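PDB 4N04: Glyoxalase/bleomycin resistance protein/dioxygenase from Catenulispora acidiphila, which belongs to the vicinal oxygen chelate superfamily and may act as a dioxygenase. Local coordinates for residues L8-A13 with A63-I68; V12-F17 with D103-E108; S26-E31 with A41-E46; L67-L72 with I109-V114; V84-Q89 with V99-P104. The protein carries 1 engineered substitution. All coordinates share one frame; numbering follows the deposited sequence.

In the fold
The chain holds two mixed four-stranded sheets with the same strand order, as in other vicinal oxygen chelate proteins, and the five contacts sample how such paired sheets are built and joined. Contacts 4 and 5 lie within the second sheet, their centres about 13 Å apart, linked where strand 97-102 pairs with strand 108-113. Contact 1 brings the edge strands of the two sheets together. Contact 2, centred about 12 Å from contact 1, shares V12 with it, and the S107 OG of contact 2 bonds A63 N of contact 1. Contact 3 packs a helix end on the first sheet, and its L45 touches L67, which contacts 1 and 4 share.

Contact 1. Residues L8-A13 with A63-I68; sequences LFAGVA and AMQTLI. Engineered in segment 63-68: M64 (natural residue Val).
A10, G11 and V12 of strand 8-14 face Q65 of strand 64-69 and A63 just ahead of it in roughly antiparallel fashion, the short axes lying 138° apart and the CA atoms of V12 and A63 separated by 5.7 Å. With the axes 7.8 Å apart at closest approach, no backbone bond joins the two segments, and side chains fill the interval. Q65 does most of the bridging. Its chain bends at chi2 (-68°), which turns CD out of line with the stem. The amide then meets two residues at once: NE2 gives a weak hydrogen bond to G11 O at 2.8 Å, while OE1 rests 3.5 Å from A10 CB. Lower on the same side chain, Q65 CG touches V12 CG2 at 4.1 Å, the two side chains running past one another in opposite senses. A63 CB sits against both V12 methyls and is nearer CG1, at 3.9 Å. This is an edge-to-edge meeting of the two sheets, each segment lying on an outermost strand of its own sheet within the chain. Behind 8-13, backbone bonds from A10 and V12 lead to L50 and Y52 of strand 49-55; on the other side, T66 packs on A110 of strand 108-113.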
# COMPACT_ATOMS: atom_id res chain seq x y z
N LEU A 8 0.62 10.30 11.19
CA LEU A 8 -0.53 9.64 10.62
C LEU A 8 -0.20 8.19 10.27
O LEU A 8 0.59 7.92 9.36
CB LEU A 8 -1.01 10.41 9.39
CG LEU A 8 -2.16 9.81 8.58
CD1 LEU A 8 -3.39 9.65 9.43
CD2 LEU A 8 -2.43 10.67 7.34
N PHE A 9 -0.81 7.27 11.02
CA PHE A 9 -0.78 5.84 10.73
C PHE A 9 -2.03 5.40 9.96
O PHE A 9 -3.12 5.29 10.53
CB PHE A 9 -0.71 5.05 12.04
CG PHE A 9 0.63 5.12 12.74
CD1 PHE A 9 1.56 4.09 12.61
CD2 PHE A 9 0.96 6.22 13.53
CE1 PHE A 9 2.79 4.14 13.27
CE2 PHE A 9 2.17 6.28 14.19
CZ PHE A 9 3.10 5.24 14.05
N ALA A 10 -1.88 5.18 8.66
CA ALA A 10 -2.98 4.67 7.84
C ALA A 10 -3.04 3.15 7.98
O ALA A 10 -2.08 2.46 7.63
CB ALA A 10 -2.79 5.08 6.37
N GLY A 11 -4.16 2.64 8.50
CA GLY A 11 -4.28 1.22 8.78
C GLY A 11 -5.05 0.38 7.77
O GLY A 11 -5.96 0.85 7.09
N VAL A 12 -4.68 -0.89 7.67
CA VAL A 12 -5.39 -1.83 6.82
C VAL A 12 -5.62 -3.11 7.60
O VAL A 12 -4.69 -3.73 8.08
CB VAL A 12 -4.59 -2.16 5.53
CG1 VAL A 12 -5.35 -3.18 4.69
CG2 VAL A 12 -4.29 -0.89 4.71
N ALA A 13 -6.88 -3.50 7.76
CA ALA A 13 -7.15 -4.79 8.37
C ALA A 13 -6.93 -5.90 7.33
O ALA A 13 -7.40 -5.79 6.19
CB ALA A 13 -8.58 -4.84 8.91
N ALA A 63 -10.44 -1.62 3.10
CA ALA A 63 -9.69 -0.41 3.40
C ALA A 63 -9.45 0.36 2.12
O ALA A 63 -9.50 -0.20 1.02
CB ALA A 63 -8.37 -0.74 4.11
N MSE A 64 -9.23 1.66 2.24
CA MSE A 64 -8.80 2.42 1.09
C MSE A 64 -7.80 3.48 1.48
O MSE A 64 -8.07 4.33 2.31
CB MSE A 64 -9.98 3.01 0.32
CG MSE A 64 -11.04 3.65 1.16
SE MSE A 64 -12.63 3.68 0.03
CE MSE A 64 -12.80 1.75 -0.21
N GLN A 65 -6.61 3.39 0.89
CA GLN A 65 -5.54 4.33 1.16
C GLN A 65 -5.00 4.87 -0.16
O GLN A 65 -4.88 4.13 -1.13
CB GLN A 65 -4.43 3.64 1.97
CG GLN A 65 -4.91 2.82 3.17
CD GLN A 65 -5.51 3.67 4.30
OE1 GLN A 65 -5.55 4.89 4.21
NE2 GLN A 65 -5.96 3.03 5.36
N THR A 66 -4.69 6.16 -0.20
CA THR A 66 -4.11 6.73 -1.41
C THR A 66 -2.78 7.41 -1.13
O THR A 66 -2.67 8.20 -0.19
CB THR A 66 -5.08 7.72 -2.09
OG1 THR A 66 -6.31 7.04 -2.38
CG2 THR A 66 -4.50 8.23 -3.38
N LEU A 67 -1.77 7.09 -1.93
CA LEU A 67 -0.49 7.78 -1.79
C LEU A 67 -0.19 8.54 -3.07
O LEU A 67 -0.19 7.98 -4.16
CB LEU A 67 0.67 6.84 -1.46
CG LEU A 67 0.51 5.52 -0.70
CD1 LEU A 67 1.87 5.01 -0.23
CD2 LEU A 67 -0.41 5.65 0.46
N ILE A 68 0.04 9.83 -2.92
CA ILE A 68 0.41 10.66 -4.05
C ILE A 68 1.91 10.76 -3.99
O ILE A 68 2.45 11.24 -2.99
CB ILE A 68 -0.24 12.05 -3.95
CG1 ILE A 68 -1.77 11.92 -3.89
CG2 ILE A 68 0.21 12.91 -5.10
CD1 ILE A 68 -2.34 11.07 -4.98

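Contact 2. Residues V12-F17 with D103-E108; sequences VAVGDF and DPDGSE
D105 reaches G15 from a type I beta turn, D103 to G106, that joins strands 97-102 and 108-113 and here meets the end of strand 8-14. From D105 CB, chi1 of -68° sets CG anti to the carbonyl carbon, and CG comes 3.4 Å from G15 N. Of the two carboxylate oxygens, OD1 lies beside G15 CA, which bears no side chain. OD2 takes the G15 N-H in a nearly straight bond of 2.9 Å, the donor standing above the carboxylate plane. The same OD2 touches V14 CB and accepts from a water that also donates to D16 O, so one oxygen follows the chain as it leaves the strand for the N-cap residue D16 of helix 17-28.

Inside the turn, D103 OD1 is gripped by three backbone N-H groups: S107 N at 3.0 Å, and D105 N and G106 N through weak bonds. This ties the carboxylate to its own turn, while D103 OD2 is hydrogen-bonded to Y24 OH of helix 17-28 and grazes V12 CG1 at 3.7 Å. V12 CG1 also lies 3.9 Å from S107 OG, whose further partner is A63 N. A second water completes the polar seam: it donates to A13 O and to D103 OD2 and accepts from S107 OG, each at 2.8 Å.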
# COMPACT_ATOMS: atom_id res chain seq x y z
N VAL A 12 -4.68 -0.89 7.67
CA VAL A 12 -5.39 -1.83 6.82
C VAL A 12 -5.62 -3.11 7.60
O VAL A 12 -4.69 -3.73 8.08
CB VAL A 12 -4.59 -2.16 5.53
CG1 VAL A 12 -5.35 -3.18 4.69
CG2 VAL A 12 -4.29 -0.89 4.71
N ALA A 13 -6.88 -3.50 7.76
CA ALA A 13 -7.15 -4.79 8.37
C ALA A 13 -6.93 -5.90 7.33
O ALA A 13 -7.40 -5.79 6.19
CB ALA A 13 -8.58 -4.84 8.91
N VAL A 14 -6.24 -6.96 7.73
CA VAL A 14 -6.04 -8.09 6.82
C VAL A 14 -6.53 -9.44 7.38
O VAL A 14 -6.75 -9.60 8.59
CB VAL A 14 -4.56 -8.21 6.37
CG1 VAL A 14 -4.05 -6.86 5.83
CG2 VAL A 14 -3.70 -8.71 7.51
N GLY A 15 -6.70 -10.41 6.47
CA GLY A 15 -7.10 -11.76 6.84
C GLY A 15 -5.91 -12.61 7.27
O GLY A 15 -5.62 -12.72 8.46
N ASP A 16 -5.20 -13.25 6.34
CA ASP A 16 -3.97 -13.95 6.65
C ASP A 16 -2.81 -12.97 6.72
O ASP A 16 -2.49 -12.31 5.73
CB ASP A 16 -3.68 -15.05 5.62
CG ASP A 16 -2.22 -15.51 5.63
OD1 ASP A 16 -1.56 -15.48 6.70
OD2 ASP A 16 -1.74 -15.91 4.56
N PHE A 17 -2.16 -12.87 7.88
CA PHE A 17 -1.08 -11.91 8.05
C PHE A 17 0.09 -12.18 7.10
O PHE A 17 0.56 -11.26 6.42
CB PHE A 17 -0.62 -11.86 9.49
CG PHE A 17 0.47 -10.86 9.74
CD1 PHE A 17 0.18 -9.52 9.90
CD2 PHE A 17 1.80 -11.26 9.81
CE1 PHE A 17 1.18 -8.59 10.14
CE2 PHE A 17 2.81 -10.34 10.05
CZ PHE A 17 2.50 -9.00 10.21
N ASP A 103 -5.01 -5.59 -2.54
CA ASP A 103 -4.27 -6.51 -1.66
C ASP A 103 -4.95 -7.88 -1.64
O ASP A 103 -6.05 -8.01 -2.18
CB ASP A 103 -4.02 -5.89 -0.25
CG ASP A 103 -5.22 -5.98 0.71
OD1 ASP A 103 -6.27 -6.58 0.40
OD2 ASP A 103 -5.09 -5.44 1.83
N PRO A 104 -4.30 -8.90 -1.06
CA PRO A 104 -4.90 -10.25 -1.06
C PRO A 104 -6.35 -10.33 -0.55
O PRO A 104 -7.09 -11.22 -0.97
CB PRO A 104 -3.95 -11.04 -0.17
CG PRO A 104 -2.63 -10.42 -0.43
CD PRO A 104 -2.91 -8.95 -0.58
N ASP A 105 -6.77 -9.41 0.31
CA ASP A 105 -8.15 -9.41 0.79
C ASP A 105 -9.11 -8.53 -0.00
O ASP A 105 -10.32 -8.60 0.20
CB ASP A 105 -8.19 -8.99 2.26
CG ASP A 105 -7.57 -10.03 3.16
OD1 ASP A 105 -8.18 -11.10 3.35
OD2 ASP A 105 -6.46 -9.78 3.68
N GLY A 106 -8.58 -7.69 -0.89
CA GLY A 106 -9.43 -6.83 -1.69
C GLY A 106 -9.42 -5.36 -1.32
O GLY A 106 -10.11 -4.56 -1.95
N SER A 107 -8.66 -4.98 -0.29
CA SER A 107 -8.52 -3.57 0.03
C SER A 107 -7.82 -2.85 -1.13
O SER A 107 -7.03 -3.46 -1.86
CB SER A 107 -7.74 -3.39 1.32
OG SER A 107 -8.56 -3.66 2.44
N GLU A 108 -8.12 -1.57 -1.28
CA GLU A 108 -7.61 -0.77 -2.39
C GLU A 108 -6.48 0.15 -1.95
O GLU A 108 -6.66 0.99 -1.07
CB GLU A 108 -8.73 0.08 -3.00
CG GLU A 108 -9.87 -0.73 -3.59
CD GLU A 108 -11.09 0.11 -4.00
OE1 GLU A 108 -11.04 1.35 -3.86
OE2 GLU A 108 -12.10 -0.46 -4.46
O HOH W 1 -7.27 -5.94 3.44
O HOH W 2 -4.54 -11.82 3.55

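Contact 3. Residues S26-E31 with A41-E46; sequences SLLGAE and AVWQLE
Helix-on-sheet packing brings L28, in the last turn of helix 17-28, onto W43 of strand 40-46, just before the chain leaves the helix through G29 with positive phi. L28 CD1 sits over one face of the indole in a CH-pi contact: it lies 3.4 Å from the centroid of the five-membered ring and only 5° off its normal. Its sister methyl, CD2, meets L45 CD2 at 4.2 Å, where the two leucine side chains cross at about a right angle. The tryptophan is held at its edge as well. W43 NE1 donates to A30 O at 3.2 Å with an N-H...O angle of 167°. The acceptor lies in the ring plane, although the N-H itself comes in from well above the plane of the A30 carbonyl. A30 CB adds a looser touch on W43 CD1. L21 and Y24 of the helix and P32 of the following loop also pack against the ring, while E31 turns its carboxylate to a salt bridge with R25. The methyl limits movement along the ring normal and the N-H bond favours one rotation of the indole within its plane, and the one polar atom of this buried ring has its N-H satisfied by backbone.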
# COMPACT_ATOMS: atom_id res chain seq x y z
N SER A 26 6.35 -6.67 -1.27
CA SER A 26 6.53 -6.56 -2.71
C SER A 26 6.10 -5.19 -3.23
O SER A 26 6.84 -4.53 -3.95
CB SER A 26 5.75 -7.65 -3.43
OG SER A 26 6.22 -8.94 -3.06
N LEU A 27 4.90 -4.76 -2.87
CA LEU A 27 4.36 -3.52 -3.39
C LEU A 27 5.25 -2.34 -3.02
O LEU A 27 5.64 -1.55 -3.88
CB LEU A 27 2.92 -3.30 -2.89
CG LEU A 27 2.31 -1.92 -3.18
CD1 LEU A 27 1.95 -1.81 -4.66
CD2 LEU A 27 1.09 -1.66 -2.32
N LEU A 28 5.56 -2.22 -1.73
CA LEU A 28 6.30 -1.05 -1.25
C LEU A 28 7.81 -1.19 -1.52
O LEU A 28 8.54 -0.19 -1.55
CB LEU A 28 6.01 -0.82 0.23
CG LEU A 28 4.57 -0.61 0.70
CD1 LEU A 28 4.46 -0.80 2.22
CD2 LEU A 28 4.03 0.76 0.30
N GLY A 29 8.29 -2.42 -1.72
CA GLY A 29 9.70 -2.64 -1.95
C GLY A 29 10.55 -2.30 -0.74
O GLY A 29 11.69 -1.84 -0.87
N ALA A 30 9.99 -2.51 0.44
CA ALA A 30 10.73 -2.31 1.67
C ALA A 30 10.19 -3.27 2.70
O ALA A 30 9.10 -3.82 2.55
CB ALA A 30 10.59 -0.88 2.16
N GLU A 31 10.99 -3.49 3.73
CA GLU A 31 10.62 -4.35 4.84
C GLU A 31 9.94 -3.46 5.84
O GLU A 31 10.17 -2.25 5.86
CB GLU A 31 11.89 -4.95 5.46
CG GLU A 31 12.58 -5.96 4.57
CD GLU A 31 12.01 -7.35 4.78
OE1 GLU A 31 11.32 -7.56 5.80
OE2 GLU A 31 12.25 -8.23 3.91
N ALA A 41 2.38 -5.09 11.30
CA ALA A 41 3.58 -4.57 10.68
C ALA A 41 3.34 -3.12 10.27
O ALA A 41 2.30 -2.78 9.70
CB ALA A 41 3.95 -5.41 9.47
N VAL A 42 4.31 -2.27 10.57
CA VAL A 42 4.27 -0.84 10.29
C VAL A 42 5.38 -0.46 9.31
O VAL A 42 6.53 -0.85 9.50
CB VAL A 42 4.49 -0.04 11.58
CG1 VAL A 42 4.52 1.45 11.29
CG2 VAL A 42 3.44 -0.37 12.61
N TRP A 43 5.03 0.26 8.26
CA TRP A 43 6.02 0.84 7.36
C TRP A 43 6.04 2.34 7.55
O TRP A 43 5.00 2.99 7.47
CB TRP A 43 5.69 0.58 5.90
CG TRP A 43 5.93 -0.79 5.41
CD1 TRP A 43 6.98 -1.21 4.65
CD2 TRP A 43 5.08 -1.92 5.59
NE1 TRP A 43 6.85 -2.54 4.36
CE2 TRP A 43 5.69 -3.01 4.93
CE3 TRP A 43 3.87 -2.13 6.25
CZ2 TRP A 43 5.13 -4.28 4.90
CZ3 TRP A 43 3.31 -3.40 6.24
CH2 TRP A 43 3.94 -4.46 5.56
N GLN A 44 7.22 2.89 7.78
CA GLN A 44 7.38 4.32 7.67
C GLN A 44 7.70 4.63 6.22
O GLN A 44 8.72 4.19 5.70
CB GLN A 44 8.50 4.84 8.55
CG GLN A 44 8.69 6.33 8.38
CD GLN A 44 9.34 6.95 9.57
OE1 GLN A 44 9.01 6.62 10.71
NE2 GLN A 44 10.28 7.85 9.34
N LEU A 45 6.79 5.35 5.57
CA LEU A 45 6.92 5.68 4.17
C LEU A 45 7.74 6.95 4.06
O LEU A 45 8.52 7.13 3.13
CB LEU A 45 5.54 5.89 3.55
CG LEU A 45 4.61 4.70 3.77
CD1 LEU A 45 3.26 4.93 3.12
CD2 LEU A 45 5.24 3.41 3.26
N GLU A 46 7.55 7.81 5.05
CA GLU A 46 8.16 9.12 5.08
C GLU A 46 7.91 9.63 6.48
O GLU A 46 7.22 8.98 7.27
CB GLU A 46 7.52 10.04 4.05
CG GLU A 46 8.48 10.98 3.38
CD GLU A 46 9.53 10.26 2.56
OE1 GLU A 46 10.64 10.00 3.09
OE2 GLU A 46 9.24 9.95 1.38

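Contact 4. Residues L67-L72 with I109-V114; sequences LIVEDL and IAFGEV
L67 and F111 pair in parallel register, with I68 opposite G112, where strand 64-69 runs beside strand 108-113. The pairing joins the first strand of the second sheet to its last, as in the beta-alpha-beta-beta-beta module of vicinal oxygen chelate proteins. Three backbone bonds carry it. L67 N donates to A110 O at 2.8 Å, G112 N to L67 O at 2.9 Å, and V69 N to G112 O at 2.9 Å. Two of these acceptors have an additional partner: F111 CA makes a C-H...O contact of 3.2 Å with L67 O, and I68 CA a longer one with G112 O. Earlier along the same pair of strands, A110 N is served by Q65 O. The other edge of strand 108-113 is occupied too, because F111 O accepts from V99 N and I109 O from Y101 N.

L67, V69, F111 and E113 share one face of the sheet. L67 and F111 lie side by side, with L67 CD1 against the ring atom CE1 at 3.6 Å, while V69 CG1 comes to the edge of the ring near its plane. L72, entering the next helix, lays CD1 on F111 CB at 3.5 Å and sets CB 3.5 Å from E113 OE1. The other carboxylate oxygen, E113 OE2, has a salt bridge to R97. On the reverse face I68 CD1 folds over G112, 3.7 Å from its CA, where no side chain intervenes.

D71 caps helix 72-81 through A74 N. V75 of that helix packs on V69 and F111, and L27 of helix 17-28 reaches F111 and I109.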
# COMPACT_ATOMS: atom_id res chain seq x y z
N LEU A 67 -1.77 7.09 -1.93
CA LEU A 67 -0.49 7.78 -1.79
C LEU A 67 -0.19 8.54 -3.07
O LEU A 67 -0.19 7.98 -4.16
CB LEU A 67 0.67 6.84 -1.46
CG LEU A 67 0.51 5.52 -0.70
CD1 LEU A 67 1.87 5.01 -0.23
CD2 LEU A 67 -0.41 5.65 0.46
N ILE A 68 0.04 9.83 -2.92
CA ILE A 68 0.41 10.66 -4.05
C ILE A 68 1.91 10.76 -3.99
O ILE A 68 2.45 11.24 -2.99
CB ILE A 68 -0.24 12.05 -3.95
CG1 ILE A 68 -1.77 11.92 -3.89
CG2 ILE A 68 0.21 12.91 -5.10
CD1 ILE A 68 -2.34 11.07 -4.98
N VAL A 69 2.58 10.27 -5.02
CA VAL A 69 4.04 10.17 -4.98
C VAL A 69 4.71 11.05 -6.01
O VAL A 69 4.06 11.62 -6.87
CB VAL A 69 4.53 8.71 -5.18
CG1 VAL A 69 3.89 7.81 -4.14
CG2 VAL A 69 4.22 8.23 -6.57
N GLU A 70 6.03 11.16 -5.91
CA GLU A 70 6.80 11.91 -6.88
C GLU A 70 6.95 11.10 -8.16
O GLU A 70 6.72 11.61 -9.25
CB GLU A 70 8.18 12.28 -6.32
CG GLU A 70 8.15 13.15 -5.08
CD GLU A 70 9.52 13.72 -4.73
OE1 GLU A 70 10.07 14.48 -5.55
OE2 GLU A 70 10.05 13.40 -3.64
N ASP A 71 7.33 9.83 -8.02
CA ASP A 71 7.64 9.00 -9.19
C ASP A 71 6.71 7.80 -9.32
O ASP A 71 7.04 6.70 -8.87
CB ASP A 71 9.10 8.51 -9.11
CG ASP A 71 9.63 7.98 -10.44
OD1 ASP A 71 10.87 7.92 -10.60
OD2 ASP A 71 8.82 7.63 -11.32
N LEU A 72 5.56 8.01 -9.95
CA LEU A 72 4.58 6.95 -10.12
C LEU A 72 5.14 5.78 -10.93
O LEU A 72 4.84 4.62 -10.67
CB LEU A 72 3.32 7.48 -10.78
CG LEU A 72 2.13 6.53 -10.77
CD1 LEU A 72 1.80 6.10 -9.35
CD2 LEU A 72 0.93 7.20 -11.40
N ILE A 109 -5.31 -0.03 -2.55
CA ILE A 109 -4.20 0.87 -2.32
C ILE A 109 -3.91 1.62 -3.61
O ILE A 109 -3.39 1.04 -4.57
CB ILE A 109 -2.91 0.11 -1.90
CG1 ILE A 109 -3.22 -0.95 -0.86
CG2 ILE A 109 -1.86 1.08 -1.40
CD1 ILE A 109 -3.67 -0.37 0.46
N ALA A 110 -4.23 2.91 -3.64
CA ALA A 110 -4.04 3.70 -4.85
C ALA A 110 -2.81 4.60 -4.79
O ALA A 110 -2.44 5.12 -3.73
CB ALA A 110 -5.29 4.51 -5.18
N PHE A 111 -2.18 4.77 -5.95
CA PHE A 111 -1.02 5.62 -6.11
C PHE A 111 -1.28 6.62 -7.21
O PHE A 111 -1.57 6.25 -8.34
CB PHE A 111 0.21 4.80 -6.47
CG PHE A 111 0.67 3.89 -5.37
CD1 PHE A 111 1.65 4.31 -4.49
CD2 PHE A 111 0.14 2.62 -5.24
CE1 PHE A 111 2.09 3.47 -3.49
CE2 PHE A 111 0.58 1.78 -4.24
CZ PHE A 111 1.55 2.20 -3.35
N GLY A 112 -1.17 7.89 -6.86
CA GLY A 112 -1.36 8.95 -7.83
C GLY A 112 -0.12 9.81 -7.96
O GLY A 112 0.91 9.55 -7.34
N GLU A 113 -0.23 10.85 -8.78
CA GLU A 113 0.88 11.75 -9.01
C GLU A 113 0.39 13.13 -9.43
O GLU A 113 -0.70 13.28 -10.00
CB GLU A 113 1.82 11.19 -10.07
CG GLU A 113 1.17 10.92 -11.40
CD GLU A 113 2.18 10.76 -12.53
OE1 GLU A 113 3.40 10.71 -12.24
OE2 GLU A 113 1.76 10.70 -13.71
N VAL A 114 1.21 14.13 -9.15
CA VAL A 114 0.90 15.52 -9.48
C VAL A 114 1.00 15.80 -11.00
O VAL A 114 1.67 15.08 -11.74
CB VAL A 114 1.84 16.45 -8.68
CG1 VAL A 114 1.95 15.96 -7.23
CG2 VAL A 114 3.21 16.49 -9.31

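Contact 5. Residues V84-Q89 with V99-P104; sequences VEAAKQ and VTYLDP
T100 O takes two N-H groups, from A87 at 2.6 Å and from K88 at 3.3 Å, where the hairpin of strands 88-91 and 97-102 begins with a classic beta bulge. The two donors use the oxygen differently: A87 N approaches nearly along the C=O axis, whereas K88 N lies in the carbonyl plane on a lone pair. In return T100 N donates to K88 O in an almost straight bond of 2.9 Å, which makes K88 and T100 an antiparallel hydrogen-bonded pair. K88 O also has V99 CA close by, in a C-H...O contact. Next in register, Q89 and V99 form a non-hydrogen-bonded pair and run side by side, Q89 CG against V99 CB at 3.7 Å. At the bulge itself, A87 CB rests on L102 CG at 3.7 Å.

Before the bulge the chain peels away, and side chains take over from backbone bonds. A86 CB meets V99 CG2 at 3.6 Å and also lies over one face of the Y101 ring, offset toward the rim in a CH-pi contact. Helices frame this aromatic side chain, with L76 of helix 72-81 and W23 of helix 17-28 both touching it. A water spans the widening gap, donating to E85 O and accepting from L102 N. V84 O lies at the ring's edge, near its plane, 4.0 Å from Y101 CE1.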
# COMPACT_ATOMS: atom_id res chain seq x y z
N VAL A 84 4.01 -7.83 -8.31
CA VAL A 84 2.64 -7.33 -8.11
C VAL A 84 2.20 -6.30 -9.16
O VAL A 84 2.89 -5.31 -9.41
CB VAL A 84 2.38 -6.82 -6.65
CG1 VAL A 84 2.85 -7.85 -5.63
CG2 VAL A 84 3.03 -5.48 -6.38
N GLU A 85 1.06 -6.56 -9.78
CA GLU A 85 0.54 -5.68 -10.82
C GLU A 85 -0.67 -4.89 -10.33
O GLU A 85 -1.36 -5.30 -9.40
CB GLU A 85 0.16 -6.48 -12.07
CG GLU A 85 1.32 -7.24 -12.69
CD GLU A 85 2.38 -6.32 -13.26
OE1 GLU A 85 2.01 -5.37 -14.00
OE2 GLU A 85 3.58 -6.53 -12.98
N ALA A 86 -0.92 -3.75 -10.96
CA ALA A 86 -2.07 -2.93 -10.60
C ALA A 86 -3.37 -3.60 -11.04
O ALA A 86 -3.41 -4.32 -12.03
CB ALA A 86 -1.95 -1.54 -11.21
N ALA A 87 -4.44 -3.35 -10.29
CA ALA A 87 -5.77 -3.78 -10.68
C ALA A 87 -6.31 -2.89 -11.81
O ALA A 87 -6.94 -3.38 -12.76
CB ALA A 87 -6.69 -3.73 -9.48
N LYS A 88 -6.06 -1.59 -11.72
CA LYS A 88 -6.63 -0.63 -12.65
C LYS A 88 -5.71 0.57 -12.84
O LYS A 88 -5.09 1.02 -11.87
CB LYS A 88 -7.99 -0.16 -12.13
CG LYS A 88 -8.72 0.74 -13.11
CD LYS A 88 -9.92 1.43 -12.49
CE LYS A 88 -10.75 2.13 -13.60
NZ LYS A 88 -11.87 2.98 -13.10
N GLN A 89 -5.63 1.08 -14.07
CA GLN A 89 -4.97 2.37 -14.35
C GLN A 89 -5.90 3.40 -14.99
O GLN A 89 -6.43 3.18 -16.07
CB GLN A 89 -3.76 2.19 -15.24
CG GLN A 89 -2.57 1.61 -14.52
CD GLN A 89 -1.29 1.81 -15.30
OE1 GLN A 89 -1.04 2.90 -15.84
NE2 GLN A 89 -0.47 0.76 -15.37
N VAL A 99 -3.21 4.82 -10.15
CA VAL A 99 -3.24 3.37 -10.32
C VAL A 99 -3.60 2.65 -9.03
O VAL A 99 -3.12 2.98 -7.95
CB VAL A 99 -1.96 2.79 -11.02
CG1 VAL A 99 -1.04 3.91 -11.54
CG2 VAL A 99 -1.24 1.83 -10.12
N THR A 100 -4.48 1.67 -9.16
CA THR A 100 -5.03 1.02 -7.99
C THR A 100 -4.57 -0.42 -7.84
O THR A 100 -4.66 -1.21 -8.77
CB THR A 100 -6.56 1.04 -8.03
OG1 THR A 100 -7.01 2.39 -8.17
CG2 THR A 100 -7.13 0.44 -6.75
N TYR A 101 -4.09 -0.74 -6.65
CA TYR A 101 -3.74 -2.12 -6.33
C TYR A 101 -4.79 -2.72 -5.42
O TYR A 101 -5.37 -2.03 -4.58
CB TYR A 101 -2.38 -2.16 -5.64
CG TYR A 101 -1.25 -1.79 -6.55
CD1 TYR A 101 -0.59 -2.77 -7.31
CD2 TYR A 101 -0.83 -0.47 -6.69
CE1 TYR A 101 0.45 -2.43 -8.17
CE2 TYR A 101 0.21 -0.13 -7.55
CZ TYR A 101 0.85 -1.11 -8.28
OH TYR A 101 1.88 -0.78 -9.12
N LEU A 102 -5.03 -4.02 -5.60
CA LEU A 102 -5.86 -4.75 -4.67
C LEU A 102 -5.00 -5.72 -3.87
O LEU A 102 -4.33 -6.56 -4.45
CB LEU A 102 -6.95 -5.51 -5.42
CG LEU A 102 -7.95 -4.61 -6.15
CD1 LEU A 102 -8.91 -5.44 -6.97
CD2 LEU A 102 -8.69 -3.70 -5.18
N ASP A 103 -5.01 -5.59 -2.54
CA ASP A 103 -4.27 -6.51 -1.66
C ASP A 103 -4.95 -7.88 -1.64
O ASP A 103 -6.05 -8.01 -2.18
CB ASP A 103 -4.02 -5.89 -0.25
CG ASP A 103 -5.22 -5.98 0.71
OD1 ASP A 103 -6.27 -6.58 0.40
OD2 ASP A 103 -5.09 -5.44 1.83
N PRO A 104 -4.30 -8.90 -1.06
CA PRO A 104 -4.90 -10.25 -1.06
C PRO A 104 -6.35 -10.33 -0.55
O PRO A 104 -7.09 -11.22 -0.97
CB PRO A 104 -3.95 -11.04 -0.17
CG PRO A 104 -2.63 -10.42 -0.43
CD PRO A 104 -2.91 -8.95 -0.58
O HOH W 3 -3.71 -5.17 -7.45